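Local coordinates for manganese lipoxygenase (Gaeumannomyces graminis, PDB 5FX8), which oxidises linoleic and alpha-linolenic acids with a catalytic manganese ion, giving 11S- and 13R-hydroperoxy fatty acids, at residues R65-F70 / A304-S309; P74-Q79 / A327-G332; T81-G86 / I296-H301. All coordinates share one frame; numbering follows the deposited sequence.

Contact 1: R65-F70 / A304-S309; sequences RKRELF and AFRTLS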
ATOM      1  N   ARG A  65      -6.981 -32.798  -8.282  1.00 13.91           N
ATOM      2  CA  ARG A  65      -7.157 -32.738  -6.843  1.00 17.11           C
ATOM      3  C   ARG A  65      -7.211 -31.301  -6.322  1.00 16.72           C
ATOM      4  O   ARG A  65      -7.972 -31.015  -5.395  1.00 17.68           O
ATOM      5  CB  ARG A  65      -6.058 -33.539  -6.158  1.00 18.41           C
ATOM      6  CG  ARG A  65      -6.231 -33.618  -4.677  1.00 29.47           C
ATOM      7  CD  ARG A  65      -6.588 -35.010  -4.154  1.00 38.95           C
ATOM      8  NE  ARG A  65      -6.681 -35.009  -2.690  1.00 45.59           N
ATOM      9  CZ  ARG A  65      -5.638 -35.135  -1.870  1.00 51.10           C
ATOM     10  NH1 ARG A  65      -4.408 -35.270  -2.355  1.00 51.09           N
ATOM     11  NH2 ARG A  65      -5.826 -35.116  -0.560  1.00 50.90           N
ATOM     12  N   LYS A  66      -6.452 -30.377  -6.915  1.00 13.26           N
ATOM     13  CA  LYS A  66      -6.703 -28.964  -6.652  1.00 12.38           C
ATOM     14  C   LYS A  66      -8.147 -28.585  -6.956  1.00 12.26           C
ATOM     15  O   LYS A  66      -8.741 -27.782  -6.239  1.00 12.47           O
ATOM     16  CB  LYS A  66      -5.761 -28.091  -7.475  1.00 12.91           C
ATOM     17  CG  LYS A  66      -4.347 -28.039  -6.947  1.00 14.64           C
ATOM     18  CD  LYS A  66      -3.617 -26.788  -7.403  1.00 13.82           C
ATOM     19  CE  LYS A  66      -3.446 -26.782  -8.893  1.00 13.08           C
ATOM     20  NZ  LYS A  66      -2.709 -25.611  -9.416  1.00  9.94           N
ATOM     21  N   ARG A  67      -8.724 -29.120  -8.033  1.00 12.09           N
ATOM     22  CA  ARG A  67     -10.098 -28.744  -8.356  1.00 10.62           C
ATOM     23  C   ARG A  67     -11.118 -29.317  -7.385  1.00 13.29           C
ATOM     24  O   ARG A  67     -12.271 -28.866  -7.382  1.00 18.47           O
ATOM     25  CB  ARG A  67     -10.459 -29.159  -9.777  1.00  8.87           C
ATOM     26  CG  ARG A  67      -9.705 -28.377 -10.816  1.00 10.78           C
ATOM     27  CD  ARG A  67      -9.833 -28.942 -12.238  1.00  9.89           C
ATOM     28  NE  ARG A  67     -11.179 -28.782 -12.721  1.00  6.83           N
ATOM     29  CZ  ARG A  67     -11.635 -27.713 -13.344  1.00  7.45           C
ATOM     30  NH1 ARG A  67     -10.843 -26.689 -13.584  1.00  7.20           N
ATOM     31  NH2 ARG A  67     -12.893 -27.679 -13.736  1.00  7.84           N
ATOM     32  N   GLU A  68     -10.749 -30.289  -6.568  1.00 14.82           N
ATOM     33  CA  GLU A  68     -11.704 -30.748  -5.576  1.00 18.64           C
ATOM     34  C   GLU A  68     -11.640 -29.951  -4.287  1.00 14.19           C
ATOM     35  O   GLU A  68     -12.592 -29.977  -3.516  1.00 18.62           O
ATOM     36  CB  GLU A  68     -11.490 -32.228  -5.254  1.00 19.72           C
ATOM     37  CG  GLU A  68     -12.029 -33.183  -6.295  1.00 27.20           C
ATOM     38  CD  GLU A  68     -11.716 -34.647  -5.995  1.00 47.16           C
ATOM     39  OE1 GLU A  68     -10.531 -35.002  -5.764  1.00 38.88           O
ATOM     40  OE2 GLU A  68     -12.678 -35.445  -5.999  1.00 54.32           O
ATOM     41  N   LEU A  69     -10.561 -29.245  -4.038  1.00 13.37           N
ATOM     42  CA  LEU A  69     -10.352 -28.637  -2.746  1.00 14.51           C
ATOM     43  C   LEU A  69     -10.288 -27.122  -2.791  1.00 13.30           C
ATOM     44  O   LEU A  69     -10.375 -26.492  -1.734  1.00 12.58           O
ATOM     45  CB  LEU A  69      -9.071 -29.184  -2.104  1.00 15.50           C
ATOM     46  CG  LEU A  69      -8.907 -30.700  -2.082  1.00 16.88           C
ATOM     47  CD1 LEU A  69      -7.560 -31.103  -1.543  1.00 20.34           C
ATOM     48  CD2 LEU A  69      -9.946 -31.246  -1.223  1.00 13.93           C
ATOM     49  N   PHE A  70     -10.141 -26.521  -3.970  1.00 11.96           N
ATOM     50  CA  PHE A  70     -10.094 -25.071  -4.120  1.00 10.57           C
ATOM     51  C   PHE A  70     -11.295 -24.642  -4.950  1.00  9.87           C
ATOM     52  O   PHE A  70     -11.299 -24.784  -6.169  1.00  8.89           O
ATOM     53  CB  PHE A  70      -8.785 -24.677  -4.734  1.00  9.71           C
ATOM     54  CG  PHE A  70      -8.569 -23.222  -4.879  1.00  9.64           C
ATOM     55  CD1 PHE A  70      -9.108 -22.515  -5.948  1.00  9.36           C
ATOM     56  CD2 PHE A  70      -7.721 -22.566  -4.015  1.00 11.06           C
ATOM     57  CE1 PHE A  70      -8.843 -21.159  -6.106  1.00  9.51           C
ATOM     58  CE2 PHE A  70      -7.460 -21.222  -4.167  1.00  9.71           C
ATOM     59  CZ  PHE A  70      -8.017 -20.518  -5.213  1.00  9.29           C
ATOM     60  N   ALA A 304      -6.999 -19.566 -12.808  1.00 10.83           N
ATOM     61  CA  ALA A 304      -5.706 -20.158 -13.151  1.00  6.72           C
ATOM     62  C   ALA A 304      -5.320 -21.274 -12.189  1.00 10.08           C
ATOM     63  O   ALA A 304      -4.857 -22.333 -12.618  1.00 13.13           O
ATOM     64  CB  ALA A 304      -4.606 -19.097 -13.193  1.00  6.12           C
ATOM     65  N   PHE A 305      -5.469 -21.050 -10.888  1.00  6.75           N
ATOM     66  CA  PHE A 305      -5.056 -22.066  -9.922  1.00  7.24           C
ATOM     67  C   PHE A 305      -5.837 -23.362 -10.104  1.00  7.00           C
ATOM     68  O   PHE A 305      -5.292 -24.446  -9.916  1.00  6.86           O
ATOM     69  CB  PHE A 305      -5.228 -21.524  -8.506  1.00  7.24           C
ATOM     70  CG  PHE A 305      -4.543 -22.322  -7.447  1.00  9.32           C
ATOM     71  CD1 PHE A 305      -3.179 -22.257  -7.280  1.00  8.61           C
ATOM     72  CD2 PHE A 305      -5.280 -23.100  -6.571  1.00 10.00           C
ATOM     73  CE1 PHE A 305      -2.572 -22.972  -6.289  1.00 10.32           C
ATOM     74  CE2 PHE A 305      -4.680 -23.810  -5.572  1.00  8.84           C
ATOM     75  CZ  PHE A 305      -3.339 -23.752  -5.421  1.00  9.78           C
ATOM     76  N   ARG A 306      -7.091 -23.263 -10.503  1.00 11.26           N
ATOM     77  CA  ARG A 306      -7.903 -24.433 -10.805  1.00  7.53           C
ATOM     78  C   ARG A 306      -7.563 -25.145 -12.121  1.00  9.01           C
ATOM     79  O   ARG A 306      -8.201 -26.156 -12.416  1.00 11.20           O
ATOM     80  CB  ARG A 306      -9.378 -24.027 -10.820  1.00  7.22           C
ATOM     81  CG  ARG A 306      -9.878 -23.616  -9.453  1.00  6.98           C
ATOM     82  CD  ARG A 306     -11.327 -23.354  -9.471  1.00 12.33           C
ATOM     83  NE  ARG A 306     -12.028 -24.364 -10.242  1.00  7.96           N
ATOM     84  CZ  ARG A 306     -12.503 -25.498  -9.746  1.00 10.53           C
ATOM     85  NH1 ARG A 306     -12.368 -25.783  -8.458  1.00 12.22           N
ATOM     86  NH2 ARG A 306     -13.120 -26.343 -10.548  1.00  9.11           N
ATOM     87  N   THR A 307      -6.588 -24.685 -12.910  1.00 12.54           N
ATOM     88  CA  THR A 307      -6.409 -25.227 -14.259  1.00  7.98           C
ATOM     89  C   THR A 307      -4.945 -25.399 -14.660  1.00  8.21           C
ATOM     90  O   THR A 307      -4.600 -26.376 -15.323  1.00  8.22           O
ATOM     91  CB  THR A 307      -7.082 -24.336 -15.312  1.00 10.15           C
ATOM     92  OG1 THR A 307      -6.708 -22.967 -15.098  1.00 15.60           O
ATOM     93  CG2 THR A 307      -8.584 -24.491 -15.328  1.00  6.55           C
ATOM     94  N   LEU A 308      -4.090 -24.442 -14.313  1.00  8.11           N
ATOM     95  CA  LEU A 308      -2.665 -24.570 -14.561  1.00  7.84           C
ATOM     96  C   LEU A 308      -2.022 -25.406 -13.470  1.00  8.72           C
ATOM     97  O   LEU A 308      -2.387 -25.316 -12.294  1.00  8.38           O
ATOM     98  CB  LEU A 308      -1.975 -23.212 -14.594  1.00  7.25           C
ATOM     99  CG  LEU A 308      -2.603 -22.111 -15.405  1.00  7.47           C
ATOM    100  CD1 LEU A 308      -1.816 -20.859 -15.230  1.00  7.40           C
ATOM    101  CD2 LEU A 308      -2.597 -22.541 -16.816  1.00  8.15           C
ATOM    102  N   SER A 309      -1.040 -26.202 -13.869  1.00 10.40           N
ATOM    103  CA  SER A 309      -0.287 -26.971 -12.903  1.00 10.12           C
ATOM    104  C   SER A 309       0.489 -26.032 -12.000  1.00 12.92           C
ATOM    105  O   SER A 309       0.860 -24.930 -12.389  1.00 18.68           O
ATOM    106  CB  SER A 309       0.672 -27.915 -13.624  1.00 10.21           C
ATOM    107  OG  SER A 309       1.496 -28.634 -12.734  1.00 10.91           O
TER
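Across the contact the nearest CA atoms are those of Arg-67 and Arg-306, 5.4 Å apart, where helix 56-69 meets the chain just leaving helix 268-305. The Lys-66 chain bends at chi3 (-64°), which places CE. Lys-66 NZ bonds to Phe-305 O at 2.9 Å, on a lone pair in the carbonyl plane. Lys-66 NZ also meets Leu-308 O nearly straight on, with a C=O...N angle of 165°, and forms a salt bridge with Asp-310. On its way the lysine chain lies over one face of the Phe-305 ring, with Lys-66 CD 3.9 Å from the ring centroid, and NZ makes a cation-pi contact with the same face. Helix 268-305 is the long helix of the lipoxygenase fold that carries the manganese ligands His-290 and His-294, but this end is away from the metal. Phe-305 turns an edge to the face of Phe-70 in an edge-to-face pair, its CD2 standing over the middle of that ring. The two arginines cross at about a right angle. Arg-67 NH1 donates to Arg-306 O at 2.9 Å, from above the carbonyl plane. Arg-306 NH1 donates to Phe-70 O at 2.7 Å, and less closely to Arg-67 O. Arg-306 NH2 sits over the Arg-67 guanidinium; Glu-442 forms salt bridges with both side chains and probably offsets their like charge.

Contact 2: P74-Q79 / A327-G332; sequences PSTLGQ and AIRPVG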
ATOM      1  N   PRO A  74     -18.848 -17.660  -2.349  1.00 18.09           N
ATOM      2  CA  PRO A  74     -19.548 -16.389  -2.524  1.00 12.33           C
ATOM      3  C   PRO A  74     -18.584 -15.222  -2.450  1.00 12.54           C
ATOM      4  O   PRO A  74     -17.518 -15.298  -1.841  1.00 11.15           O
ATOM      5  CB  PRO A  74     -20.531 -16.366  -1.360  1.00 10.42           C
ATOM      6  CG  PRO A  74     -20.628 -17.763  -0.935  1.00 10.93           C
ATOM      7  CD  PRO A  74     -19.307 -18.348  -1.129  1.00 13.44           C
ATOM      8  N   SER A  75     -18.981 -14.135  -3.102  1.00 12.52           N
ATOM      9  CA  SER A  75     -18.246 -12.893  -3.041  1.00  9.75           C
ATOM     10  C   SER A  75     -18.282 -12.339  -1.623  1.00 11.12           C
ATOM     11  O   SER A  75     -19.334 -12.278  -0.989  1.00 18.32           O
ATOM     12  CB  SER A  75     -18.857 -11.916  -4.039  1.00 11.55           C
ATOM     13  OG  SER A  75     -18.246 -10.644  -4.027  1.00 22.02           O
ATOM     14  N   THR A  76     -17.131 -11.966  -1.108  1.00 13.69           N
ATOM     15  CA  THR A  76     -17.045 -11.237   0.139  1.00 10.66           C
ATOM     16  C   THR A  76     -16.536  -9.829  -0.160  1.00 11.53           C
ATOM     17  O   THR A  76     -16.150  -9.514  -1.287  1.00 16.04           O
ATOM     18  CB  THR A  76     -16.140 -11.971   1.134  1.00  9.30           C
ATOM     19  OG1 THR A  76     -14.781 -11.836   0.720  1.00 15.12           O
ATOM     20  CG2 THR A  76     -16.473 -13.460   1.181  1.00  8.05           C
ATOM     21  N   LEU A  77     -16.560  -8.983   0.867  1.00 10.91           N
ATOM     22  CA  LEU A  77     -16.194  -7.575   0.775  1.00 11.37           C
ATOM     23  C   LEU A  77     -16.982  -6.869  -0.318  1.00 12.57           C
ATOM     24  O   LEU A  77     -16.425  -6.197  -1.182  1.00 15.42           O
ATOM     25  CB  LEU A  77     -14.690  -7.395   0.553  1.00 10.76           C
ATOM     26  CG  LEU A  77     -14.113  -6.057   1.079  1.00 14.86           C
ATOM     27  CD1 LEU A  77     -14.080  -6.028   2.607  1.00 14.52           C
ATOM     28  CD2 LEU A  77     -12.724  -5.752   0.541  1.00 10.83           C
ATOM     29  N   GLY A  78     -18.294  -7.021  -0.277  1.00 16.33           N
ATOM     30  CA  GLY A  78     -19.130  -6.533  -1.353  1.00 11.25           C
ATOM     31  C   GLY A  78     -19.521  -7.645  -2.306  1.00 13.39           C
ATOM     32  O   GLY A  78     -19.134  -8.808  -2.178  1.00 15.45           O
ATOM     33  N   GLN A  79     -20.305  -7.280  -3.285  1.00 13.15           N
ATOM     34  CA  GLN A  79     -20.833  -8.272  -4.186  1.00 14.42           C
ATOM     35  C   GLN A  79     -20.203  -8.065  -5.562  1.00 15.34           C
ATOM     36  O   GLN A  79     -20.758  -7.387  -6.423  1.00 14.23           O
ATOM     37  CB  GLN A  79     -22.341  -8.197  -4.218  1.00 14.74           C
ATOM     38  CG  GLN A  79     -22.959  -9.348  -4.971  1.00 19.63           C
ATOM     39  CD  GLN A  79     -22.588 -10.708  -4.396  1.00 24.29           C
ATOM     40  OE1 GLN A  79     -22.601 -10.913  -3.174  1.00 22.53           O
ATOM     41  NE2 GLN A  79     -22.260 -11.649  -5.277  1.00 21.62           N
ATOM     42  N   ALA A 327      -5.621 -12.104   1.506  1.00  8.64           N
ATOM     43  CA  ALA A 327      -5.818 -11.515   2.803  1.00  8.29           C
ATOM     44  C   ALA A 327      -6.715 -10.289   2.771  1.00  7.88           C
ATOM     45  O   ALA A 327      -7.357  -9.999   3.776  1.00 16.97           O
ATOM     46  CB  ALA A 327      -4.466 -11.152   3.408  1.00  8.59           C
ATOM     47  N   ILE A 328      -6.827  -9.595   1.641  1.00  7.73           N
ATOM     48  CA  ILE A 328      -7.417  -8.261   1.668  1.00  7.88           C
ATOM     49  C   ILE A 328      -8.914  -8.325   1.962  1.00 16.85           C
ATOM     50  O   ILE A 328      -9.431  -7.507   2.727  1.00 12.28           O
ATOM     51  CB  ILE A 328      -7.116  -7.495   0.363  1.00  7.83           C
ATOM     52  CG1 ILE A 328      -5.609  -7.427   0.116  1.00  7.92           C
ATOM     53  CG2 ILE A 328      -7.643  -6.071   0.438  1.00  6.47           C
ATOM     54  CD1 ILE A 328      -4.833  -6.805   1.217  1.00  7.03           C
ATOM     55  N   ARG A 329      -9.636  -9.280   1.384  1.00  6.62           N
ATOM     56  CA  ARG A 329     -11.059  -9.371   1.710  1.00  7.56           C
ATOM     57  C   ARG A 329     -11.314  -9.798   3.163  1.00 11.59           C
ATOM     58  O   ARG A 329     -12.115  -9.139   3.847  1.00 10.73           O
ATOM     59  CB  ARG A 329     -11.763 -10.266   0.687  1.00  7.35           C
ATOM     60  CG  ARG A 329     -11.821  -9.624  -0.684  1.00 11.60           C
ATOM     61  CD  ARG A 329     -12.991 -10.111  -1.535  1.00 11.08           C
ATOM     62  NE  ARG A 329     -12.572 -10.791  -2.766  1.00 10.04           N
ATOM     63  CZ  ARG A 329     -13.396 -11.289  -3.677  1.00  7.84           C
ATOM     64  NH1 ARG A 329     -14.698 -11.188  -3.522  1.00  8.40           N
ATOM     65  NH2 ARG A 329     -12.914 -11.883  -4.741  1.00  7.64           N
ATOM     66  N   PRO A 330     -10.681 -10.842   3.705  1.00  8.12           N
ATOM     67  CA  PRO A 330     -10.917 -11.173   5.118  1.00  8.02           C
ATOM     68  C   PRO A 330     -10.519 -10.085   6.101  1.00  8.76           C
ATOM     69  O   PRO A 330     -11.239  -9.825   7.083  1.00 13.75           O
ATOM     70  CB  PRO A 330     -10.058 -12.419   5.314  1.00  7.70           C
ATOM     71  CG  PRO A 330      -9.879 -12.951   4.027  1.00  7.99           C
ATOM     72  CD  PRO A 330      -9.848 -11.859   3.061  1.00  8.12           C
ATOM     73  N   VAL A 331      -9.350  -9.480   5.895  1.00  9.87           N
ATOM     74  CA  VAL A 331      -8.859  -8.469   6.817  1.00  9.01           C
ATOM     75  C   VAL A 331      -9.733  -7.232   6.729  1.00  8.65           C
ATOM     76  O   VAL A 331     -10.149  -6.666   7.751  1.00 17.41           O
ATOM     77  CB  VAL A 331      -7.379  -8.154   6.527  1.00 10.07           C
ATOM     78  CG1 VAL A 331      -6.908  -6.929   7.285  1.00  9.47           C
ATOM     79  CG2 VAL A 331      -6.512  -9.341   6.872  1.00  8.38           C
ATOM     80  N   GLY A 332     -10.065  -6.828   5.507  1.00  7.57           N
ATOM     81  CA  GLY A 332     -10.931  -5.681   5.326  1.00  8.14           C
ATOM     82  C   GLY A 332     -12.302  -5.887   5.934  1.00  8.92           C
ATOM     83  O   GLY A 332     -12.853  -4.988   6.561  1.00 17.73           O
TER
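Arg-329 NH1 is gripped by two carbonyls: Thr-76 O across the contact and Thr-81 O further along the same loop. The bond from Arg-329 NH1 to Thr-76 O is 3.1 Å long and nearly straight, with an N-H...O angle of 167°. Thr-76 O lies at the edge of the guanidinium, close to its plane. Ser-75 OG is near the same edge, but it is not bonded to the arginine. Instead Ser-75 OG donates to Gly-78 O at 2.8 Å and is also bonded to Thr-80 N, so it ties the loop to itself. The arginine belongs to helix 328-336. Its chi1 (-69°) sets CG anti to the carbonyl carbon; the chain then crosses Thr-76 and Leu-77 obliquely and bends at chi3 (-118°), which places NE. Thr-76 OG1 touches the aliphatic part, 3.4 Å from Arg-329 CD. Leu-77 covers it too, with its CB 3.8 Å from Arg-329 CG. The CD1 branch of Leu-77 goes on to the helix backbone and meets Gly-332 C at 3.8 Å. The loop, between strands 71-73 and 83-85, thus lies against a helix that borders the manganese site. The nearest side-chain atom of Ile-328 is about 5 Å from the manganese ion, and this side chain touches the ligand His-294. Val-331, on the same helix, packs on Pro-339 of the second subunit. The other guanidinium nitrogens have partners as well: NE forms a salt bridge with Glu-298, and NH2 a weak bond with Phe-82 O. Arg-329 is buried, so the carboxylate probably balances its charge, while Thr-76 O and Thr-81 O, with the carboxylate on NE, probably hold its flat end in one orientation.

Contact 3: T81-G86 / I296-H301; sequences TFYPTG and IPEIVH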
ATOM      1  N   THR A  81     -16.971 -10.573  -7.040  1.00 10.21           N
ATOM      2  CA  THR A  81     -16.251 -11.699  -7.593  1.00  9.61           C
ATOM      3  C   THR A  81     -16.238 -12.836  -6.579  1.00 15.54           C
ATOM      4  O   THR A  81     -16.254 -12.595  -5.375  1.00 15.23           O
ATOM      5  CB  THR A  81     -14.829 -11.220  -7.948  1.00 10.34           C
ATOM      6  OG1 THR A  81     -14.831 -10.556  -9.204  1.00 14.94           O
ATOM      7  CG2 THR A  81     -13.890 -12.295  -7.982  1.00 11.82           C
ATOM      8  N   PHE A  82     -16.218 -14.073  -7.061  1.00  8.93           N
ATOM      9  CA  PHE A  82     -16.110 -15.216  -6.172  1.00  9.37           C
ATOM     10  C   PHE A  82     -14.815 -15.139  -5.369  1.00  9.00           C
ATOM     11  O   PHE A  82     -13.776 -14.728  -5.877  1.00  8.07           O
ATOM     12  CB  PHE A  82     -16.140 -16.524  -6.983  1.00  9.69           C
ATOM     13  CG  PHE A  82     -17.434 -16.786  -7.729  1.00 10.29           C
ATOM     14  CD1 PHE A  82     -18.668 -16.588  -7.129  1.00  9.52           C
ATOM     15  CD2 PHE A  82     -17.415 -17.270  -9.037  1.00  9.57           C
ATOM     16  CE1 PHE A  82     -19.840 -16.858  -7.820  1.00  9.84           C
ATOM     17  CE2 PHE A  82     -18.600 -17.525  -9.730  1.00  7.94           C
ATOM     18  CZ  PHE A  82     -19.796 -17.317  -9.123  1.00  8.09           C
ATOM     19  N   TYR A  83     -14.879 -15.532  -4.123  1.00 13.59           N
ATOM     20  CA  TYR A  83     -13.726 -15.671  -3.250  1.00  9.35           C
ATOM     21  C   TYR A  83     -13.490 -17.148  -2.985  1.00 14.51           C
ATOM     22  O   TYR A  83     -14.448 -17.909  -2.874  1.00 11.83           O
ATOM     23  CB  TYR A  83     -13.939 -14.927  -1.929  1.00  8.00           C
ATOM     24  CG  TYR A  83     -12.737 -14.918  -1.029  1.00 11.36           C
ATOM     25  CD1 TYR A  83     -11.744 -13.962  -1.174  1.00  8.09           C
ATOM     26  CD2 TYR A  83     -12.585 -15.861  -0.041  1.00  7.23           C
ATOM     27  CE1 TYR A  83     -10.664 -13.958  -0.359  1.00  7.78           C
ATOM     28  CE2 TYR A  83     -11.515 -15.856   0.759  1.00  7.29           C
ATOM     29  CZ  TYR A  83     -10.558 -14.912   0.604  1.00  8.15           C
ATOM     30  OH  TYR A  83      -9.476 -14.929   1.438  1.00  9.40           O
ATOM     31  N   PRO A  84     -12.241 -17.598  -2.942  1.00  7.93           N
ATOM     32  CA  PRO A  84     -11.984 -19.036  -2.856  1.00  8.80           C
ATOM     33  C   PRO A  84     -12.418 -19.622  -1.540  1.00  9.70           C
ATOM     34  O   PRO A  84     -12.164 -19.066  -0.475  1.00 16.36           O
ATOM     35  CB  PRO A  84     -10.463 -19.142  -3.017  1.00  8.45           C
ATOM     36  CG  PRO A  84      -9.968 -17.868  -2.724  1.00  8.13           C
ATOM     37  CD  PRO A  84     -10.990 -16.874  -3.175  1.00 10.59           C
ATOM     38  N   THR A  85     -13.044 -20.780  -1.626  1.00 12.62           N
ATOM     39  CA  THR A  85     -13.386 -21.527  -0.434  1.00 11.85           C
ATOM     40  C   THR A  85     -12.933 -22.962  -0.638  1.00 12.69           C
ATOM     41  O   THR A  85     -12.120 -23.211  -1.525  1.00 12.08           O
ATOM     42  CB  THR A  85     -14.884 -21.412  -0.149  1.00 11.16           C
ATOM     43  OG1 THR A  85     -15.152 -21.964   1.130  1.00 12.41           O
ATOM     44  CG2 THR A  85     -15.695 -22.125  -1.210  1.00 10.32           C
ATOM     45  N   GLY A  86     -13.419 -23.910   0.167  1.00 14.28           N
ATOM     46  CA  GLY A  86     -12.897 -25.262   0.158  1.00 12.27           C
ATOM     47  C   GLY A  86     -11.707 -25.417   1.086  1.00 14.11           C
ATOM     48  O   GLY A  86     -11.145 -24.455   1.597  1.00 20.88           O
ATOM     49  N   ILE A 296     -10.817  -8.359  -9.310  1.00 12.62           N
ATOM     50  CA  ILE A 296     -10.642  -8.906 -10.663  1.00  8.83           C
ATOM     51  C   ILE A 296      -9.360  -9.742 -10.778  1.00  7.74           C
ATOM     52  O   ILE A 296      -9.390 -10.842 -11.363  1.00 11.85           O
ATOM     53  CB  ILE A 296     -10.673  -7.786 -11.721  1.00 10.58           C
ATOM     54  CG1 ILE A 296     -11.880  -6.907 -11.492  1.00  8.09           C
ATOM     55  CG2 ILE A 296     -10.763  -8.363 -13.097  1.00  6.38           C
ATOM     56  CD1 ILE A 296     -13.100  -7.657 -11.510  1.00  9.36           C
ATOM     57  N   PRO A 297      -8.212  -9.288 -10.254  1.00  7.72           N
ATOM     58  CA  PRO A 297      -7.060 -10.194 -10.202  1.00  8.49           C
ATOM     59  C   PRO A 297      -7.343 -11.470  -9.440  1.00  8.03           C
ATOM     60  O   PRO A 297      -6.964 -12.538  -9.918  1.00 12.85           O
ATOM     61  CB  PRO A 297      -5.974  -9.355  -9.519  1.00  9.72           C
ATOM     62  CG  PRO A 297      -6.329  -8.008  -9.792  1.00  8.04           C
ATOM     63  CD  PRO A 297      -7.816  -7.931  -9.867  1.00 13.99           C
ATOM     64  N   GLU A 298      -7.985 -11.391  -8.273  1.00  7.32           N
ATOM     65  CA  GLU A 298      -8.242 -12.591  -7.489  1.00  6.98           C
ATOM     66  C   GLU A 298      -8.969 -13.632  -8.318  1.00  6.95           C
ATOM     67  O   GLU A 298      -8.617 -14.809  -8.276  1.00 17.60           O
ATOM     68  CB  GLU A 298      -9.067 -12.265  -6.236  1.00  7.12           C
ATOM     69  CG  GLU A 298      -8.332 -11.768  -5.020  1.00  5.97           C
ATOM     70  CD  GLU A 298      -9.256 -11.021  -4.041  1.00 10.55           C
ATOM     71  OE1 GLU A 298     -10.444 -11.358  -3.908  1.00 14.09           O
ATOM     72  OE2 GLU A 298      -8.799 -10.056  -3.410  1.00 15.28           O
ATOM     73  N   ILE A 299     -10.009 -13.220  -9.057  1.00  6.91           N
ATOM     74  CA  ILE A 299     -10.810 -14.190  -9.794  1.00  6.83           C
ATOM     75  C   ILE A 299     -10.015 -14.764 -10.954  1.00  6.37           C
ATOM     76  O   ILE A 299     -10.131 -15.954 -11.261  1.00 15.10           O
ATOM     77  CB  ILE A 299     -12.166 -13.582 -10.232  1.00  8.67           C
ATOM     78  CG1 ILE A 299     -13.145 -14.658 -10.687  1.00  6.16           C
ATOM     79  CG2 ILE A 299     -12.046 -12.570 -11.347  1.00  6.65           C
ATOM     80  CD1 ILE A 299     -13.277 -15.786  -9.766  1.00  6.35           C
ATOM     81  N   VAL A 300      -9.165 -13.951 -11.589  1.00 11.74           N
ATOM     82  CA  VAL A 300      -8.303 -14.466 -12.661  1.00  6.99           C
ATOM     83  C   VAL A 300      -7.301 -15.466 -12.110  1.00  6.22           C
ATOM     84  O   VAL A 300      -7.039 -16.509 -12.712  1.00 27.39           O
ATOM     85  CB  VAL A 300      -7.590 -13.307 -13.393  1.00  7.64           C
ATOM     86  CG1 VAL A 300      -6.543 -13.859 -14.389  1.00  6.38           C
ATOM     87  CG2 VAL A 300      -8.606 -12.416 -14.077  1.00  6.50           C
ATOM     88  N   HIS A 301      -6.728 -15.166 -10.961  1.00  6.31           N
ATOM     89  CA  HIS A 301      -5.845 -16.123 -10.336  1.00  9.88           C
ATOM     90  C   HIS A 301      -6.592 -17.361  -9.844  1.00  9.31           C
ATOM     91  O   HIS A 301      -6.010 -18.437  -9.816  1.00  8.53           O
ATOM     92  CB  HIS A 301      -5.097 -15.445  -9.205  1.00  5.80           C
ATOM     93  CG  HIS A 301      -4.228 -16.365  -8.424  1.00  5.48           C
ATOM     94  ND1 HIS A 301      -4.715 -17.192  -7.435  1.00  9.27           N
ATOM     95  CD2 HIS A 301      -2.898 -16.582  -8.470  1.00  5.46           C
ATOM     96  CE1 HIS A 301      -3.724 -17.881  -6.906  1.00 11.80           C
ATOM     97  NE2 HIS A 301      -2.612 -17.538  -7.526  1.00  7.14           N
TER
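Thr-81, Phe-82 and Tyr-83 pack against the helix that holds the manganese ligands His-290 and His-294, one turn beyond the second histidine. Thr-81 and Phe-82 lie in the loop leading into strand 83-85, which pairs antiparallel with strand 71-73. Ile-299 is the main apolar partner. Its CG1 is anti to the backbone N (chi1 -166°), and chi2 (49°) then places CD1 near Phe-82 CB, with Ile-299 CD1 and Phe-82 CB 4.1 Å apart. Thr-81 crosses the same isoleucine at a slant, but the exact spacing of its CG2 methyl is doubtful. On its other branch, Thr-81 OG1 is 4.1 Å from Ile-296 CD1. Glu-298 points its carboxylate to the edge of the Tyr-83 ring, where Glu-298 OE1 is 4.0 Å from Tyr-83 CD1. The ring and carboxylate planes are 89° apart. Pro-84 CD covers part of one face of this ring, and Tyr-83 OH is bonded to Tyr-326 O. The nearest side-chain atoms of Glu-298 and His-294 are about 4 Å apart. No hydrogen bond crosses between the two segments. The contact itself is van der Waals packing, and the buried Glu-298 carboxylate, paired with Arg-329, probably keeps its charge balanced beside it.

The three contacts follow one stretch of chain, from the end of helix 56-69 through the hairpin of strands 71-73 and 83-85. Contacts 1 and 3 are buried and share helix 268-305, at its end and further back. They touch where Phe-70 packs on Pro-84. Contact 1 is peripheral, its centre about 29 Å from the chain centre, against about 17 Å and 19 Å for the centres of contacts 2 and 3. It combines charged groups, carbonyls and rings. Contact 2 is only partly buried. It centres on Arg-329, with Leu-77 packed on it and on helix 328-336; contact 3 supplies further polar partners. Contact 3 is mainly apolar. Both lie near the manganese ligands.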